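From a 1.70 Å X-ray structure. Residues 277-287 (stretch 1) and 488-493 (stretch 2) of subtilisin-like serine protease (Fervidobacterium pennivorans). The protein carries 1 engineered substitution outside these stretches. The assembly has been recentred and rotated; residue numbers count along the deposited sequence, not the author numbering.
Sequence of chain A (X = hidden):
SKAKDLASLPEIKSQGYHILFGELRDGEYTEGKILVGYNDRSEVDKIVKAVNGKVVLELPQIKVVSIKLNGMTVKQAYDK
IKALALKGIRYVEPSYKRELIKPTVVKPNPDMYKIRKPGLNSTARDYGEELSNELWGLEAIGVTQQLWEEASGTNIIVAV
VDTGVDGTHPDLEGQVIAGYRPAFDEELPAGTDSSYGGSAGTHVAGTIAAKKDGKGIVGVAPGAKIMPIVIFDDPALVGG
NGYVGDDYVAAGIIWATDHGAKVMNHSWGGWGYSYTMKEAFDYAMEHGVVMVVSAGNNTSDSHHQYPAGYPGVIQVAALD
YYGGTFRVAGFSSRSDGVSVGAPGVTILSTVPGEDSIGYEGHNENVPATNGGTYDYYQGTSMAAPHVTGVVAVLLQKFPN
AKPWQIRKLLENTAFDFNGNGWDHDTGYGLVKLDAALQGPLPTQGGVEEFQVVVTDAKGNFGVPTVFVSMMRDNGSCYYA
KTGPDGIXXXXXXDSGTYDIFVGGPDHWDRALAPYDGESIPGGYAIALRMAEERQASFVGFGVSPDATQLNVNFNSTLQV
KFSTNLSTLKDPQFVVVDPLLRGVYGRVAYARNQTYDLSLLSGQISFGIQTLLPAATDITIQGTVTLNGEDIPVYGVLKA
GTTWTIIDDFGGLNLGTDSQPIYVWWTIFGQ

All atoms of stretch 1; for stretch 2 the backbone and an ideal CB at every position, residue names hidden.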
# COMPACT_ATOMS: atom_id res chain seq x y z
N MET A 277 5.13 1.44 1.95
CA MET A 277 5.14 0.83 0.62
C MET A 277 4.54 1.78 -0.43
O MET A 277 4.98 1.78 -1.59
CB MET A 277 4.37 -0.49 0.62
CG MET A 277 4.68 -1.36 -0.62
SD MET A 277 6.45 -1.89 -0.79
CE MET A 277 6.61 -2.87 0.90
N LYS A 278 3.55 2.57 -0.02
CA LYS A 278 2.90 3.54 -0.91
C LYS A 278 3.99 4.52 -1.34
O LYS A 278 4.15 4.83 -2.52
CB LYS A 278 1.80 4.30 -0.14
CG LYS A 278 1.05 5.38 -0.94
CD LYS A 278 -0.02 4.76 -1.81
CE LYS A 278 -1.01 5.80 -2.33
NZ LYS A 278 -0.42 6.76 -3.32
N GLU A 279 4.74 4.98 -0.35
CA GLU A 279 5.82 5.94 -0.63
C GLU A 279 6.87 5.37 -1.57
O GLU A 279 7.38 6.06 -2.45
CB GLU A 279 6.51 6.37 0.67
CG GLU A 279 5.77 7.39 1.48
CD GLU A 279 5.56 8.70 0.74
OE1 GLU A 279 6.54 9.41 0.43
OE2 GLU A 279 4.41 9.02 0.48
N ALA A 280 7.21 4.09 -1.38
CA ALA A 280 8.21 3.47 -2.23
C ALA A 280 7.70 3.31 -3.67
O ALA A 280 8.44 3.55 -4.63
CB ALA A 280 8.58 2.12 -1.66
N PHE A 281 6.46 2.87 -3.82
CA PHE A 281 5.89 2.73 -5.15
C PHE A 281 5.78 4.07 -5.83
O PHE A 281 6.07 4.18 -7.03
CB PHE A 281 4.53 2.05 -5.09
CG PHE A 281 4.60 0.58 -5.32
CD1 PHE A 281 5.24 -0.26 -4.41
CD2 PHE A 281 4.08 0.03 -6.48
CE1 PHE A 281 5.38 -1.64 -4.66
CE2 PHE A 281 4.20 -1.35 -6.75
CZ PHE A 281 4.86 -2.18 -5.84
N ASP A 282 5.38 5.09 -5.08
CA ASP A 282 5.23 6.43 -5.65
C ASP A 282 6.60 7.02 -6.00
O ASP A 282 6.73 7.78 -6.96
CB ASP A 282 4.46 7.34 -4.68
CG ASP A 282 2.99 6.93 -4.54
OD1 ASP A 282 2.54 6.04 -5.31
OD2 ASP A 282 2.29 7.50 -3.67
N TYR A 283 7.62 6.68 -5.21
CA TYR A 283 8.99 7.13 -5.47
C TYR A 283 9.45 6.57 -6.82
O TYR A 283 9.99 7.27 -7.67
CB TYR A 283 9.93 6.59 -4.40
CG TYR A 283 11.40 6.94 -4.56
CD1 TYR A 283 11.91 8.12 -4.05
CD2 TYR A 283 12.29 6.04 -5.17
CE1 TYR A 283 13.28 8.40 -4.12
CE2 TYR A 283 13.65 6.31 -5.25
CZ TYR A 283 14.14 7.49 -4.72
OH TYR A 283 15.48 7.77 -4.78
N ALA A 284 9.23 5.27 -7.00
CA ALA A 284 9.64 4.67 -8.25
C ALA A 284 8.89 5.30 -9.44
O ALA A 284 9.50 5.64 -10.45
CB ALA A 284 9.37 3.14 -8.19
N MET A 285 7.58 5.47 -9.32
CA MET A 285 6.81 6.03 -10.44
C MET A 285 7.19 7.49 -10.72
O MET A 285 7.19 7.93 -11.88
CB MET A 285 5.30 5.88 -10.18
CG MET A 285 4.84 4.41 -10.24
SD MET A 285 3.04 4.09 -10.22
CE MET A 285 2.62 4.32 -8.42
N GLU A 286 7.54 8.23 -9.67
CA GLU A 286 7.94 9.63 -9.83
C GLU A 286 9.27 9.70 -10.58
O GLU A 286 9.58 10.70 -11.22
CB GLU A 286 8.05 10.32 -8.46
CG GLU A 286 6.71 10.88 -7.98
CD GLU A 286 6.72 11.32 -6.53
OE1 GLU A 286 7.79 11.72 -6.02
OE2 GLU A 286 5.63 11.28 -5.89
N HIS A 287 10.04 8.62 -10.51
CA HIS A 287 11.31 8.54 -11.22
C HIS A 287 11.08 7.91 -12.60
O HIS A 287 12.02 7.57 -13.31
CB HIS A 287 12.33 7.72 -10.41
CG HIS A 287 12.93 8.47 -9.26
ND1 HIS A 287 14.11 9.17 -9.37
CD2 HIS A 287 12.47 8.69 -8.01
CE1 HIS A 287 14.36 9.78 -8.23
NE2 HIS A 287 13.38 9.51 -7.39
N UNK A 488 -4.32 12.52 -0.30
CA UNK A 488 -4.40 11.16 -0.82
C UNK A 488 -3.92 11.39 -2.25
O UNK A 488 -4.52 12.18 -2.99
CB UNK A 488 -5.79 10.53 -0.72
N UNK A 489 -2.83 10.73 -2.63
CA UNK A 489 -2.23 10.91 -3.94
C UNK A 489 -2.53 9.76 -4.87
O UNK A 489 -2.43 8.60 -4.47
CB UNK A 489 -0.72 11.08 -3.81
N UNK A 490 -2.87 10.09 -6.11
CA UNK A 490 -3.19 9.09 -7.13
C UNK A 490 -2.29 9.30 -8.34
O UNK A 490 -2.65 10.02 -9.26
CB UNK A 490 -4.66 9.17 -7.53
N UNK A 491 -1.13 8.63 -8.39
CA UNK A 491 -0.24 8.81 -9.53
C UNK A 491 -0.57 7.98 -10.76
O UNK A 491 -1.00 6.83 -10.66
CB UNK A 491 1.19 8.49 -9.10
N UNK A 492 -0.38 8.60 -11.91
CA UNK A 492 -0.56 7.93 -13.18
C UNK A 492 -1.86 7.17 -13.36
O UNK A 492 -1.87 6.09 -13.92
CB UNK A 492 0.60 6.96 -13.39
N UNK A 493 -2.95 7.77 -12.90
CA UNK A 493 -4.26 7.17 -13.05
C UNK A 493 -4.93 7.73 -14.31
O UNK A 493 -4.45 8.69 -14.93
CB UNK A 493 -5.12 7.43 -11.81

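Helix 277-286 presents Lys278, Asp282 and Met285 to the second stretch, whose strand runs past it at 39°, the two axes approaching to 10.0 Å. At position 488 the CA-to-CB bond points away from the helix and the ideal CB has no atom of stretch 1 within 5.5 Å. The helix therefore sets no requirement here. The residue is Ala488.

Position 489 is in extended conformation (phi/psi -104/137) and its CB points toward the helix, into a polar setting: the ideal CB lies 4.4 Å from Lys278 NZ and 4.7 Å from Asp282 OD2. These two atoms, 2.8 Å apart, already form a salt bridge, so a short polar residue could join them, while a long one could pass them and reach the carboxylate of Glu286. Lys278 NZ donates a hydrogen bond to the carbonyl O of 489 at 3.0 Å. The deposited residue is Arg489, of the long kind. With chi1 m, chi2 t and chi3 p, it brings NH2 to 3.2 Å from Glu286 OE2. This oxygen lies over one face of the guanidinium, well out of its plane, so the salt bridge rests on charge alone; NE and NH2 find hydrogen bonds elsewhere in the structure.

At position 490 the alternation of the strand turns CB away again. No atom of stretch 1 constrains the choice, and the residue is Phe490.

Position 491 points toward the helix at the closest CA register, 7.1 Å from Asp282 CA to the CA of 491. Its ideal CB is 4.5 Å from Met285 CE and 4.7 Å from Asp282 OD1, which favours a compact residue; valine, threonine or alanine would be reasonable, and phi of -82° also admits proline. It is Pro491, whose CG packs 3.6 Å from Met285 CE and approaches Asp282 OD1 to 3.4 Å, giving the methionine methyl an apolar partner.

Position 492, where the chain turns a corner, has left-handed angles (50/41), which suit glycine, asparagine or aspartate but do not exclude others. Its CB points toward the helix, 4.9 Å from Met285 SD, and the carbonyl of Met285 offers an acceptor further on. A side chain with both carbon surface and polar atoms would fit. His492 has both: its CD2 lies 4.1 Å from Met285 CB, and a water donates to Met285 O at 2.7 Å while accepting a weak hydrogen bond from His492 NE2 at 3.3 Å.

Position 493 is out of reach of the helix; it is Ile493.

Stretch 2 (488-493) ARFPHI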
# COMPACT_ATOMS: atom_id res chain seq x y z
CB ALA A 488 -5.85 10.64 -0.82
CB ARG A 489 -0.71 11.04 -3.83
CG ARG A 489 -0.21 12.04 -2.82
CD ARG A 489 1.32 12.05 -2.78
NE ARG A 489 1.90 12.70 -3.95
CZ ARG A 489 3.18 13.05 -4.08
NH1 ARG A 489 4.04 12.82 -3.09
NH2 ARG A 489 3.60 13.66 -5.18
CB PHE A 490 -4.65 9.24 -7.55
CG PHE A 490 -5.63 8.94 -6.44
CD1 PHE A 490 -5.97 9.92 -5.51
CD2 PHE A 490 -6.18 7.67 -6.32
CE1 PHE A 490 -6.85 9.63 -4.46
CE2 PHE A 490 -7.06 7.38 -5.28
CZ PHE A 490 -7.39 8.36 -4.35
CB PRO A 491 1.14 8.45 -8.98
CG PRO A 491 0.83 7.43 -7.92
CD PRO A 491 -0.48 7.86 -7.30
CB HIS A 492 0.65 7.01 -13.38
CG HIS A 492 1.93 7.77 -13.44
ND1 HIS A 492 2.35 8.42 -14.58
CD2 HIS A 492 2.80 8.12 -12.46
CE1 HIS A 492 3.42 9.15 -14.30
NE2 HIS A 492 3.71 8.99 -13.03
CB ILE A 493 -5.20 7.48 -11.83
CG1 ILE A 493 -5.46 8.98 -11.70
CG2 ILE A 493 -4.57 6.92 -10.54
CD1 ILE A 493 -6.67 9.30 -10.79
O HOH W 1 6.85 9.88 -13.69
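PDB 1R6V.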